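Local atomic coordinates of phenyl-3-pyruvate decarboxylase (Azospirillum brasilense, PDB entry 2NXW), a protein that catalyses the thiamine diphosphate- and magnesium-dependent decarboxylation of indole-3-pyruvate and phenylpyruvate, a step in bacterial synthesis of the plant hormone auxin. Residues A151-D156 with V179-P184; E164-L169 with E193-D198; G44-P49 with G118-T123; K110-V115 with A174-V179; K22-L27 with L48-V53. All coordinates share one frame; numbering follows the deposited sequence.

Contact 1. Residues A151-D156 with V179-P184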
# COMPACT_ATOMS: atom_id res chain seq x y z
N ALA A 151 5.12 12.66 -15.24
CA ALA A 151 4.55 13.96 -14.94
C ALA A 151 3.16 14.00 -15.53
O ALA A 151 2.89 13.34 -16.54
CB ALA A 151 5.41 15.07 -15.53
N GLN A 152 2.28 14.79 -14.92
CA GLN A 152 0.91 14.91 -15.38
C GLN A 152 0.42 16.33 -15.18
O GLN A 152 0.92 17.07 -14.33
CB GLN A 152 -0.03 14.02 -14.58
CG GLN A 152 0.39 12.57 -14.34
CD GLN A 152 1.43 12.44 -13.25
OE1 GLN A 152 1.36 13.12 -12.21
NE2 GLN A 152 2.40 11.56 -13.46
N ALA A 153 -0.58 16.72 -15.97
CA ALA A 153 -1.19 18.02 -15.80
C ALA A 153 -2.59 18.02 -16.36
O ALA A 153 -2.87 17.39 -17.39
CB ALA A 153 -0.36 19.11 -16.47
N ARG A 154 -3.50 18.70 -15.67
CA ARG A 154 -4.85 18.87 -16.14
C ARG A 154 -4.83 20.33 -16.60
O ARG A 154 -4.63 21.23 -15.79
CB ARG A 154 -5.88 18.69 -15.02
CG ARG A 154 -7.28 19.04 -15.48
CD ARG A 154 -8.34 18.82 -14.41
NE ARG A 154 -9.63 19.31 -14.89
CZ ARG A 154 -10.79 19.13 -14.26
NH1 ARG A 154 -10.82 18.46 -13.11
NH2 ARG A 154 -11.91 19.62 -14.78
N LEU A 155 -5.02 20.55 -17.89
CA LEU A 155 -4.99 21.90 -18.44
C LEU A 155 -6.37 22.55 -18.35
O LEU A 155 -7.03 22.79 -19.36
CB LEU A 155 -4.49 21.85 -19.88
CG LEU A 155 -3.15 21.12 -20.07
CD1 LEU A 155 -2.74 21.15 -21.53
CD2 LEU A 155 -2.08 21.77 -19.21
N ASP A 156 -6.77 22.86 -17.12
CA ASP A 156 -8.08 23.46 -16.87
C ASP A 156 -8.02 24.95 -16.53
O ASP A 156 -9.03 25.54 -16.13
CB ASP A 156 -8.78 22.71 -15.73
CG ASP A 156 -7.97 22.68 -14.45
OD1 ASP A 156 -6.99 23.45 -14.33
OD2 ASP A 156 -8.32 21.89 -13.56
N VAL A 179 4.27 10.99 -20.40
CA VAL A 179 3.63 12.00 -19.56
C VAL A 179 2.15 12.04 -19.94
O VAL A 179 1.74 11.54 -21.00
CB VAL A 179 4.26 13.40 -19.74
CG1 VAL A 179 5.66 13.40 -19.15
CG2 VAL A 179 4.28 13.80 -21.22
N TYR A 180 1.34 12.65 -19.07
CA TYR A 180 -0.10 12.71 -19.24
C TYR A 180 -0.68 14.13 -19.20
O TYR A 180 -0.42 14.88 -18.25
CB TYR A 180 -0.74 11.86 -18.14
CG TYR A 180 -2.25 11.84 -18.15
CD1 TYR A 180 -2.95 11.21 -19.17
CD2 TYR A 180 -2.99 12.45 -17.12
CE1 TYR A 180 -4.33 11.17 -19.17
CE2 TYR A 180 -4.37 12.41 -17.11
CZ TYR A 180 -5.04 11.78 -18.14
OH TYR A 180 -6.42 11.76 -18.15
N LEU A 181 -1.45 14.48 -20.22
CA LEU A 181 -2.10 15.79 -20.28
C LEU A 181 -3.59 15.55 -20.47
O LEU A 181 -4.00 14.87 -21.41
CB LEU A 181 -1.56 16.62 -21.45
CG LEU A 181 -0.10 17.07 -21.31
CD1 LEU A 181 0.37 17.76 -22.59
CD2 LEU A 181 0.02 18.04 -20.12
N GLU A 182 -4.39 16.12 -19.58
CA GLU A 182 -5.84 15.98 -19.62
C GLU A 182 -6.40 17.36 -19.99
O GLU A 182 -6.10 18.35 -19.33
CB GLU A 182 -6.30 15.53 -18.23
CG GLU A 182 -7.75 15.13 -18.09
CD GLU A 182 -8.01 14.54 -16.72
OE1 GLU A 182 -7.64 13.37 -16.48
OE2 GLU A 182 -8.58 15.26 -15.87
N ILE A 183 -7.19 17.42 -21.05
CA ILE A 183 -7.74 18.69 -21.51
C ILE A 183 -9.27 18.75 -21.53
O ILE A 183 -9.91 18.13 -22.37
CB ILE A 183 -7.25 19.02 -22.95
CG1 ILE A 183 -5.72 18.90 -23.02
CG2 ILE A 183 -7.69 20.43 -23.34
CD1 ILE A 183 -5.15 19.18 -24.41
N PRO A 184 -9.87 19.49 -20.57
CA PRO A 184 -11.34 19.61 -20.52
C PRO A 184 -11.77 20.13 -21.90
O PRO A 184 -11.14 21.02 -22.45
CB PRO A 184 -11.55 20.64 -19.41
CG PRO A 184 -10.40 20.37 -18.48
CD PRO A 184 -9.23 20.18 -19.44
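Arg-154 and Glu-182 are paired across two parallel strands, 152-154 and 179-184, whose axes run 4.8 Å apart with directions differing by only 4°. Backbone bonds join Tyr-180 N to Ala-151 O, Ala-153 N to Tyr-180 O and Glu-182 N to Ala-153 O. The fourth and shortest, Leu-155 N to Glu-182 O, is 2.8 Å. Followed outward, Glu-182 starts with CB 4.0 Å from Ala-153 O. CG, anti to the backbone N (chi1 -172°), leans on Ala-119 of strand 113-119, and the extended chain carries the carboxylate on. Glu-182 OE1 accepts Tyr-180 OH at 2.6 Å through its anti lone pair, in the plane of the tyrosine ring; OE2 lies 3.9 Å from Arg-154 CD. Tyr-180 OH also bonds Gln-141, and Asp-139 brings a like charge near OE1. Arg-154 NE remains 4.3 Å from Glu-182 OE2, too far for a salt bridge, but forms one with Asp-156 OD2 at 3.2 Å by charge alone, the oxygen lying well out of the guanidinium plane. On the opposite sheet face Ala-153 CB packs against Leu-181 CD2 at 3.8 Å. The directional Tyr-180 bond thus probably sets the rotation of the Glu-182 carboxylate, whereas Arg-154 probably adds a weaker, undirected attraction.

Contact 2. Residues E164-L169 with E193-D198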
# COMPACT_ATOMS: atom_id res chain seq x y z
N GLU A 164 2.48 24.82 -17.55
CA GLU A 164 2.24 23.42 -17.26
C GLU A 164 2.67 22.55 -18.43
O GLU A 164 3.28 21.50 -18.22
CB GLU A 164 0.77 23.19 -16.90
CG GLU A 164 0.46 23.63 -15.48
CD GLU A 164 1.18 22.78 -14.45
OE1 GLU A 164 0.66 21.71 -14.07
OE2 GLU A 164 2.29 23.17 -14.02
N ILE A 165 2.35 22.97 -19.64
CA ILE A 165 2.77 22.21 -20.82
C ILE A 165 4.30 22.13 -20.86
O ILE A 165 4.88 21.06 -21.04
CB ILE A 165 2.25 22.86 -22.11
CG1 ILE A 165 0.74 22.70 -22.18
CG2 ILE A 165 2.91 22.23 -23.34
CD1 ILE A 165 0.09 23.51 -23.29
N ALA A 166 4.97 23.26 -20.68
CA ALA A 166 6.43 23.25 -20.71
C ALA A 166 6.99 22.36 -19.61
O ALA A 166 7.97 21.63 -19.82
CB ALA A 166 6.97 24.68 -20.55
N ARG A 167 6.37 22.39 -18.43
CA ARG A 167 6.85 21.57 -17.32
C ARG A 167 6.70 20.07 -17.63
O ARG A 167 7.63 19.29 -17.46
CB ARG A 167 6.08 21.88 -16.04
CG ARG A 167 6.44 20.96 -14.87
CD ARG A 167 5.62 21.25 -13.61
NE ARG A 167 4.19 20.92 -13.74
CZ ARG A 167 3.70 19.69 -13.72
NH1 ARG A 167 4.52 18.65 -13.58
NH2 ARG A 167 2.39 19.49 -13.83
N VAL A 168 5.52 19.69 -18.10
CA VAL A 168 5.25 18.29 -18.40
C VAL A 168 6.05 17.77 -19.59
O VAL A 168 6.62 16.67 -19.51
CB VAL A 168 3.75 18.07 -18.59
CG1 VAL A 168 3.46 16.63 -19.04
CG2 VAL A 168 3.03 18.34 -17.27
N LEU A 169 6.09 18.53 -20.69
CA LEU A 169 6.86 18.07 -21.84
C LEU A 169 8.34 18.05 -21.47
O LEU A 169 9.10 17.21 -21.95
CB LEU A 169 6.63 18.96 -23.05
CG LEU A 169 5.19 19.02 -23.55
CD1 LEU A 169 5.16 19.76 -24.88
CD2 LEU A 169 4.63 17.59 -23.71
N GLU A 193 -1.18 31.99 -24.03
CA GLU A 193 0.06 32.54 -24.55
C GLU A 193 0.92 31.37 -25.03
O GLU A 193 0.69 30.23 -24.64
CB GLU A 193 0.78 33.36 -23.48
CG GLU A 193 0.02 34.64 -23.11
CD GLU A 193 0.83 35.60 -22.27
OE1 GLU A 193 1.86 36.11 -22.76
OE2 GLU A 193 0.44 35.84 -21.11
N PRO A 194 1.91 31.64 -25.90
CA PRO A 194 2.78 30.58 -26.41
C PRO A 194 3.55 29.84 -25.32
O PRO A 194 3.91 30.41 -24.29
CB PRO A 194 3.71 31.33 -27.36
CG PRO A 194 2.86 32.48 -27.83
CD PRO A 194 2.20 32.93 -26.55
N VAL A 195 3.79 28.55 -25.55
CA VAL A 195 4.54 27.74 -24.60
C VAL A 195 6.04 28.03 -24.73
O VAL A 195 6.58 28.01 -25.83
CB VAL A 195 4.30 26.23 -24.85
CG1 VAL A 195 5.12 25.40 -23.88
CG2 VAL A 195 2.82 25.91 -24.68
N GLY A 196 6.69 28.30 -23.60
CA GLY A 196 8.11 28.58 -23.61
C GLY A 196 8.97 27.32 -23.59
O GLY A 196 8.48 26.23 -23.89
N ASP A 197 10.23 27.46 -23.21
CA ASP A 197 11.15 26.33 -23.16
C ASP A 197 10.99 25.49 -21.90
O ASP A 197 10.39 25.92 -20.92
CB ASP A 197 12.61 26.80 -23.23
CG ASP A 197 12.92 27.54 -24.51
OD1 ASP A 197 12.30 27.24 -25.56
OD2 ASP A 197 13.81 28.42 -24.47
N ASP A 198 11.55 24.28 -21.93
CA ASP A 198 11.48 23.40 -20.78
C ASP A 198 12.16 24.04 -19.58
O ASP A 198 13.21 24.68 -19.72
CB ASP A 198 12.22 22.07 -21.01
CG ASP A 198 11.68 21.27 -22.18
OD1 ASP A 198 10.54 21.50 -22.63
OD2 ASP A 198 12.43 20.37 -22.63
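Ile-165 and Ala-166, adjacent residues on helix 161-175, receive the two methyls of Val-195 from the irregular segment 193-198. Along the helix, Glu-164 comes first and points away from that segment; its carboxylate is gripped side-on by Arg-167 one turn later. Arg-167 NH2 reaches Glu-164 OE1 at 2.8 Å and Arg-167 NE reaches Glu-164 OE2 at 3.0 Å, both bonds almost straight, with the oxygens in the guanidinium plane but the nitrogens 37° out of the carboxylate plane. Ile-165 meets Val-195 crosswise: its CD1 lies 3.9 Å from Val-195 CG2, and its CG2 touches both valine methyls. Val-195 CG1, anti to its own backbone N (chi1 178°), is thereby directed to Ala-166, with 3.9 Å between that methyl and Ala-166 CB. The same CB faces the backbone, 3.7 Å from Asp-197 O. Asp-198 OD1 approaches Ala-166 O no closer than 3.8 Å, two acceptors without a bond. The polar needs of Asp-198 are met elsewhere, by salt bridges to Arg-173 and Arg-34, which probably help to hold the segment beside the helix, where the direct contact between the two segments is mainly apolar. Arg-167 also donates to Gln-152 O, tying this turn to strand 152-154. Val-168 turns inward to Val-179 and Leu-181 of strand 179-184, and Leu-169 packs on Ala-30 and Leu-31. The helix thus lies between the sheet and segment 193-198, with helix 23-33 alongside, touching Ile-165, Leu-169 and Val-195.

Contact 3. Residues G44-P49 with G118-T123; sequences GDFALP and GAPGTT
Ala-47, which rests on Gly-118 across the contact, sends its N to Gly-44 O at 2.9 Å, the shorter of two backbone bonds within the segment. Together with the longer one from Leu-48 N to Asp-45 O, 3.3 Å, it winds residues 45-47 into a 3-10 turn before helix 48-57. The turn is pressed close to the end of strand 113-119, with Ala-47 CB 4.2 Å from Gly-118 CA; Gly-118, which has no side chain, lets it come this near. Phe-46 makes the largest single contribution. With CG anti to the carbonyl carbon (chi1 -67°), its ring extends along the Ala-119/Pro-120 backbone, and CD2 touches Pro-120 CA at 3.6 Å. Pro-120 CG makes a CH-pi contact over one face, 4.0 Å from the centroid of the Phe-46 ring and 18° off its normal. An alanine at Phe-46 is likely to strip Pro-120 of this aromatic cover and open a gap beside Tyr-92 and Arg-185. Next to the turn, Gly-44 touches thiamine diphosphate and Leu-48 O accepts from Gln-486 of the third subunit, placing the arrangement at the intersubunit cofactor site characteristic of thiamine diphosphate-dependent decarboxylases.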
# COMPACT_ATOMS: atom_id res chain seq x y z
N GLY A 44 -13.38 10.68 -29.57
CA GLY A 44 -14.56 10.35 -28.80
C GLY A 44 -15.22 11.68 -28.48
O GLY A 44 -14.62 12.72 -28.70
N ASP A 45 -16.44 11.64 -27.96
CA ASP A 45 -17.16 12.87 -27.62
C ASP A 45 -16.33 13.96 -26.95
O ASP A 45 -16.26 15.09 -27.44
CB ASP A 45 -18.35 12.54 -26.72
CG ASP A 45 -19.51 11.94 -27.48
OD1 ASP A 45 -19.26 11.19 -28.45
OD2 ASP A 45 -20.66 12.21 -27.09
N PHE A 46 -15.70 13.63 -25.82
CA PHE A 46 -14.93 14.61 -25.08
C PHE A 46 -13.68 15.11 -25.80
O PHE A 46 -13.17 16.18 -25.49
CB PHE A 46 -14.56 14.06 -23.70
CG PHE A 46 -15.75 13.87 -22.79
CD1 PHE A 46 -16.07 12.61 -22.29
CD2 PHE A 46 -16.55 14.96 -22.44
CE1 PHE A 46 -17.17 12.44 -21.45
CE2 PHE A 46 -17.65 14.79 -21.60
CZ PHE A 46 -17.96 13.53 -21.11
N ALA A 47 -13.20 14.34 -26.77
CA ALA A 47 -12.01 14.72 -27.52
C ALA A 47 -12.29 15.31 -28.90
O ALA A 47 -11.36 15.72 -29.58
CB ALA A 47 -11.07 13.52 -27.67
N LEU A 48 -13.56 15.38 -29.31
CA LEU A 48 -13.87 15.89 -30.64
C LEU A 48 -13.33 17.29 -30.93
O LEU A 48 -12.73 17.52 -31.98
CB LEU A 48 -15.38 15.82 -30.91
CG LEU A 48 -15.87 14.42 -31.29
CD1 LEU A 48 -17.38 14.39 -31.37
CD2 LEU A 48 -15.26 14.01 -32.62
N PRO A 49 -13.53 18.25 -30.01
CA PRO A 49 -13.00 19.59 -30.26
C PRO A 49 -11.49 19.61 -30.49
O PRO A 49 -10.99 20.35 -31.34
CB PRO A 49 -13.42 20.36 -29.00
CG PRO A 49 -14.73 19.71 -28.66
CD PRO A 49 -14.41 18.24 -28.82
N GLY A 118 -8.94 13.76 -23.86
CA GLY A 118 -10.01 14.73 -23.77
C GLY A 118 -10.63 14.49 -22.40
O GLY A 118 -10.36 13.47 -21.76
N ALA A 119 -11.44 15.42 -21.92
CA ALA A 119 -12.07 15.27 -20.62
C ALA A 119 -13.30 16.14 -20.56
O ALA A 119 -13.48 17.03 -21.39
CB ALA A 119 -11.09 15.67 -19.51
N PRO A 120 -14.19 15.89 -19.58
CA PRO A 120 -15.40 16.70 -19.45
C PRO A 120 -15.02 18.17 -19.26
O PRO A 120 -13.95 18.46 -18.73
CB PRO A 120 -16.07 16.11 -18.20
CG PRO A 120 -15.64 14.67 -18.24
CD PRO A 120 -14.17 14.78 -18.62
N GLY A 121 -15.90 19.07 -19.69
CA GLY A 121 -15.63 20.49 -19.53
C GLY A 121 -15.52 20.85 -18.06
O GLY A 121 -16.09 20.17 -17.21
N THR A 122 -14.78 21.91 -17.75
CA THR A 122 -14.58 22.32 -16.36
C THR A 122 -15.86 22.63 -15.59
O THR A 122 -15.85 22.62 -14.36
CB THR A 122 -13.67 23.55 -16.26
OG1 THR A 122 -14.27 24.65 -16.95
CG2 THR A 122 -12.30 23.25 -16.84
N THR A 123 -16.95 22.91 -16.29
CA THR A 123 -18.19 23.21 -15.60
C THR A 123 -19.22 22.09 -15.73
O THR A 123 -20.41 22.30 -15.48
CB THR A 123 -18.81 24.52 -16.10
OG1 THR A 123 -19.14 24.40 -17.49
CG2 THR A 123 -17.82 25.67 -15.92

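Contact 4. Residues K110-V115 with A174-V179; sequences KSPVVV and AQSRPV. Unlike the reference sequence in segment 174-179: Gln-175 (reference Leu).
Two chain reversals feeding neighbouring strands of a parallel alpha/beta sheet meet where Lys-110 faces Ser-176 and Arg-177. Lys-110, with positive phi, is the C-prime residue of a Schellman motif closing helix 100-108, and Ser-176, also with positive phi, follows the end of helix 161-175. The sheet begins a few residues on: Val-179 N donates to Val-113 O at 3.0 Å and Val-115 N to Val-179 O at 2.9 Å, making Val-114 and Val-179 a parallel bridge. Their side chains lie side by side, pointing the same way, with Val-114 CG2 3.9 Å from Val-179 CG2; Leu-169 of helix 161-175 touches Val-114 and Val-168 touches Val-179. Between strands and turns, Pro-178 CD packs 3.3 Å from Ser-111 O. In the turns, Ser-176 OG donates to Lys-110 O at 2.8 Å from well above the carbonyl plane. The Lys-110 chain, bent at chi2 (-87°) and chi3 (-78°), folds back until NZ reaches Gln-175 O, also at 2.8 Å. Asp-322 forms salt bridges with both Lys-110 and Arg-177, so the two cations probably share its negative charge; Glu-232 is a second partner of Lys-110. Arg-177 NH1 additionally donates to Tyr-107 O. The same bend sets Lys-110 CD over the centre of one guanidinium face, 3.4 Å from Arg-177 CZ.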
# COMPACT_ATOMS: atom_id res chain seq x y z
N LYS A 110 11.63 3.36 -21.46
CA LYS A 110 12.12 4.74 -21.57
C LYS A 110 11.80 5.45 -22.88
O LYS A 110 12.68 6.03 -23.51
CB LYS A 110 13.64 4.74 -21.33
CG LYS A 110 14.04 4.35 -19.89
CD LYS A 110 14.08 5.54 -18.94
CE LYS A 110 15.34 6.35 -19.15
NZ LYS A 110 15.51 7.45 -18.13
N SER A 111 10.53 5.44 -23.27
CA SER A 111 10.09 6.10 -24.50
C SER A 111 9.09 7.18 -24.09
O SER A 111 8.06 6.88 -23.48
CB SER A 111 9.43 5.09 -25.45
OG SER A 111 9.07 5.72 -26.66
N PRO A 112 9.38 8.45 -24.44
CA PRO A 112 8.51 9.57 -24.08
C PRO A 112 7.26 9.77 -24.90
O PRO A 112 7.23 10.59 -25.83
CB PRO A 112 9.46 10.76 -24.15
CG PRO A 112 10.28 10.43 -25.33
CD PRO A 112 10.58 8.93 -25.14
N VAL A 113 6.22 9.03 -24.56
CA VAL A 113 4.94 9.16 -25.23
C VAL A 113 4.12 10.19 -24.47
O VAL A 113 3.92 10.06 -23.26
CB VAL A 113 4.15 7.82 -25.25
CG1 VAL A 113 2.74 8.06 -25.77
CG2 VAL A 113 4.88 6.81 -26.15
N VAL A 114 3.68 11.21 -25.18
CA VAL A 114 2.84 12.24 -24.58
C VAL A 114 1.39 11.82 -24.79
O VAL A 114 0.89 11.79 -25.91
CB VAL A 114 3.07 13.62 -25.26
CG1 VAL A 114 2.15 14.67 -24.64
CG2 VAL A 114 4.53 14.04 -25.10
N VAL A 115 0.73 11.45 -23.70
CA VAL A 115 -0.66 11.04 -23.75
C VAL A 115 -1.53 12.28 -23.56
O VAL A 115 -1.35 13.01 -22.59
CB VAL A 115 -0.98 10.05 -22.62
CG1 VAL A 115 -2.47 9.68 -22.63
CG2 VAL A 115 -0.11 8.80 -22.78
N ALA A 174 13.37 15.14 -20.03
CA ALA A 174 14.42 15.02 -19.04
C ALA A 174 14.64 13.60 -18.55
O ALA A 174 15.75 13.23 -18.20
CB ALA A 174 14.15 15.94 -17.85
N GLN A 175 13.57 12.80 -18.53
CA GLN A 175 13.71 11.43 -18.06
C GLN A 175 13.36 10.39 -19.10
O GLN A 175 13.44 9.20 -18.82
CB GLN A 175 12.86 11.22 -16.80
CG GLN A 175 13.42 11.93 -15.56
CD GLN A 175 14.68 11.27 -15.01
OE1 GLN A 175 15.48 10.68 -15.75
NE2 GLN A 175 14.88 11.38 -13.70
N SER A 176 12.96 10.84 -20.29
CA SER A 176 12.61 9.93 -21.38
C SER A 176 11.55 8.91 -20.96
O SER A 176 11.74 7.70 -21.10
CB SER A 176 13.87 9.21 -21.89
OG SER A 176 13.65 8.61 -23.15
N ARG A 177 10.44 9.41 -20.44
CA ARG A 177 9.32 8.57 -20.01
C ARG A 177 8.03 9.26 -20.43
O ARG A 177 8.01 10.46 -20.67
CB ARG A 177 9.28 8.44 -18.49
CG ARG A 177 10.57 8.02 -17.82
CD ARG A 177 10.54 6.55 -17.47
NE ARG A 177 11.58 6.21 -16.50
CZ ARG A 177 12.01 4.98 -16.28
NH1 ARG A 177 11.48 3.97 -16.96
NH2 ARG A 177 12.96 4.75 -15.39
N PRO A 178 6.93 8.51 -20.52
CA PRO A 178 5.64 9.08 -20.92
C PRO A 178 5.12 10.09 -19.91
O PRO A 178 5.46 10.04 -18.72
CB PRO A 178 4.72 7.86 -20.98
CG PRO A 178 5.63 6.72 -21.19
CD PRO A 178 6.85 7.05 -20.37
N VAL A 179 4.27 10.99 -20.40
CA VAL A 179 3.63 12.00 -19.56
C VAL A 179 2.15 12.04 -19.94
O VAL A 179 1.74 11.54 -21.00
CB VAL A 179 4.26 13.40 -19.74
CG1 VAL A 179 5.66 13.40 -19.15
CG2 VAL A 179 4.28 13.80 -21.22

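Contact 5. Residues K22-L27 with L48-V53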
# COMPACT_ATOMS: atom_id res chain seq x y z
N LYS A 22 -5.30 29.17 -29.75
CA LYS A 22 -6.09 28.24 -28.95
C LYS A 22 -5.14 27.36 -28.13
O LYS A 22 -4.04 27.05 -28.58
CB LYS A 22 -6.92 27.32 -29.85
CG LYS A 22 -7.91 28.04 -30.75
CD LYS A 22 -8.59 27.06 -31.69
CE LYS A 22 -9.63 27.75 -32.56
NZ LYS A 22 -9.02 28.86 -33.35
N LEU A 23 -5.59 26.95 -26.96
CA LEU A 23 -4.79 26.09 -26.10
C LEU A 23 -4.32 24.85 -26.88
O LEU A 23 -3.15 24.49 -26.82
CB LEU A 23 -5.59 25.68 -24.87
CG LEU A 23 -4.87 24.87 -23.80
CD1 LEU A 23 -5.56 25.06 -22.45
CD2 LEU A 23 -4.87 23.40 -24.19
N ALA A 24 -5.23 24.21 -27.60
CA ALA A 24 -4.87 23.01 -28.36
C ALA A 24 -3.78 23.30 -29.39
O ALA A 24 -2.87 22.50 -29.59
CB ALA A 24 -6.10 22.42 -29.06
N GLU A 25 -3.87 24.46 -30.05
CA GLU A 25 -2.88 24.86 -31.06
C GLU A 25 -1.52 25.08 -30.40
O GLU A 25 -0.49 24.68 -30.94
CB GLU A 25 -3.32 26.16 -31.76
CG GLU A 25 -4.69 26.11 -32.41
CD GLU A 25 -5.08 27.42 -33.11
OE1 GLU A 25 -5.08 28.49 -32.45
OE2 GLU A 25 -5.38 27.38 -34.32
N ALA A 26 -1.53 25.73 -29.24
CA ALA A 26 -0.31 26.00 -28.51
C ALA A 26 0.38 24.70 -28.12
O ALA A 26 1.60 24.58 -28.17
CB ALA A 26 -0.61 26.83 -27.26
N LEU A 27 -0.43 23.71 -27.73
CA LEU A 27 0.12 22.41 -27.35
C LEU A 27 0.71 21.69 -28.56
O LEU A 27 1.84 21.18 -28.49
CB LEU A 27 -0.97 21.55 -26.71
CG LEU A 27 -0.61 20.09 -26.45
CD1 LEU A 27 0.60 19.99 -25.51
CD2 LEU A 27 -1.81 19.38 -25.83
N LEU A 48 -13.56 15.38 -29.31
CA LEU A 48 -13.87 15.89 -30.64
C LEU A 48 -13.33 17.29 -30.93
O LEU A 48 -12.73 17.52 -31.98
CB LEU A 48 -15.38 15.82 -30.91
CG LEU A 48 -15.87 14.42 -31.29
CD1 LEU A 48 -17.38 14.39 -31.37
CD2 LEU A 48 -15.26 14.01 -32.62
N PRO A 49 -13.53 18.25 -30.01
CA PRO A 49 -13.00 19.59 -30.26
C PRO A 49 -11.49 19.61 -30.49
O PRO A 49 -10.99 20.35 -31.34
CB PRO A 49 -13.42 20.36 -29.00
CG PRO A 49 -14.73 19.71 -28.66
CD PRO A 49 -14.41 18.24 -28.82
N PHE A 50 -10.76 18.81 -29.72
CA PHE A 50 -9.31 18.74 -29.86
C PHE A 50 -8.91 18.15 -31.22
O PHE A 50 -8.01 18.65 -31.89
CB PHE A 50 -8.69 17.91 -28.73
CG PHE A 50 -7.20 17.77 -28.82
CD1 PHE A 50 -6.37 18.84 -28.51
CD2 PHE A 50 -6.63 16.58 -29.26
CE1 PHE A 50 -4.98 18.74 -28.63
CE2 PHE A 50 -5.25 16.47 -29.38
CZ PHE A 50 -4.43 17.54 -29.07
N PHE A 51 -9.58 17.07 -31.63
CA PHE A 51 -9.25 16.47 -32.91
C PHE A 51 -9.58 17.41 -34.07
O PHE A 51 -8.91 17.38 -35.10
CB PHE A 51 -9.97 15.12 -33.09
CG PHE A 51 -9.24 13.95 -32.47
CD1 PHE A 51 -9.07 13.88 -31.09
CD2 PHE A 51 -8.76 12.92 -33.27
CE1 PHE A 51 -8.41 12.79 -30.51
CE2 PHE A 51 -8.10 11.82 -32.70
CZ PHE A 51 -7.93 11.76 -31.32
N LYS A 52 -10.59 18.26 -33.88
CA LYS A 52 -10.99 19.23 -34.90
C LYS A 52 -9.85 20.21 -35.11
O LYS A 52 -9.49 20.52 -36.24
CB LYS A 52 -12.25 19.98 -34.47
CG LYS A 52 -12.67 21.10 -35.43
CD LYS A 52 -13.98 21.73 -35.00
CE LYS A 52 -14.35 22.90 -35.90
NZ LYS A 52 -15.68 23.47 -35.55
N VAL A 53 -9.27 20.70 -34.02
CA VAL A 53 -8.15 21.63 -34.14
C VAL A 53 -6.97 20.93 -34.82
O VAL A 53 -6.34 21.49 -35.71
CB VAL A 53 -7.70 22.16 -32.76
CG1 VAL A 53 -6.43 23.00 -32.90
CG2 VAL A 53 -8.81 23.00 -32.14
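Apolar contacts carry most of this junction, and Ala-24 stands at its middle, facing Phe-50 and Val-53 with its one methyl. Ala-24 CB lies 3.6 Å from Phe-50 CD1 and 3.9 Å from Val-53 CG1. The ring of Phe-50 gets there because CG is anti to the backbone N (chi1 179°), which swings its CD1-CE1 side to the other helix; both Ala-24 and Leu-27 meet it obliquely. Leu-27 is the looser of the two, its CD2 4.3 Å from Phe-50 CE1. Beyond Ala-24, Val-53 CG1 abuts Glu-25 CG at 3.6 Å, while Val-53 CG2 lies near the aliphatic part of Lys-22, 4.1 Å from Lys-22 CD. The segments are two helices of the N-terminal thiamine diphosphate-binding domain, whose axes pass 9.7 Å apart at a crossing angle of -56°. Helix 23-33 rests with Leu-27 on Leu-181 and Ile-183 of strand 179-184, whereas helix 48-57 sets Phe-50 on Ala-89 of strand 86-90. Polar bonding stays within each segment or leads outward. Lys-22 occupies the N-cap, and its backbone N is held by the carboxylate of Glu-25, three residues on: Lys-22 N donates to Glu-25 OE1 at 2.8 Å in a nearly straight bond (169°). A leucine in place of Glu-25 would probably leave Lys-22 N without this acceptor and the first turn of the helix less firmly fixed. On helix 48-57, Lys-52 NZ forms a salt bridge with Glu-488 of the third subunit.

Contacts 1, 3, 4 and 5 are mainly buried, while contact 2 is partly buried and has exposed residues on its loop side. Strand 179-184 runs through contacts 1 and 4, which share Val-179 and rely on backbone bonds between parallel strands; contact 4 adds bonds from side chains to backbone carbonyls at the strand entrances. Helix 161-175 links contact 4 to contact 2, where apolar methyls meet and the charges find partners elsewhere. Contacts 3 and 5 share Leu-48 and Pro-49 and both touch the third subunit, yet contact 3 borders the cofactor pocket and contact 5 packs helices. Contact 5 also reaches the other two by apolar side chains, Leu-23 touching Leu-155 of contact 1 and Leu-27 meeting Ile-165 of contact 2.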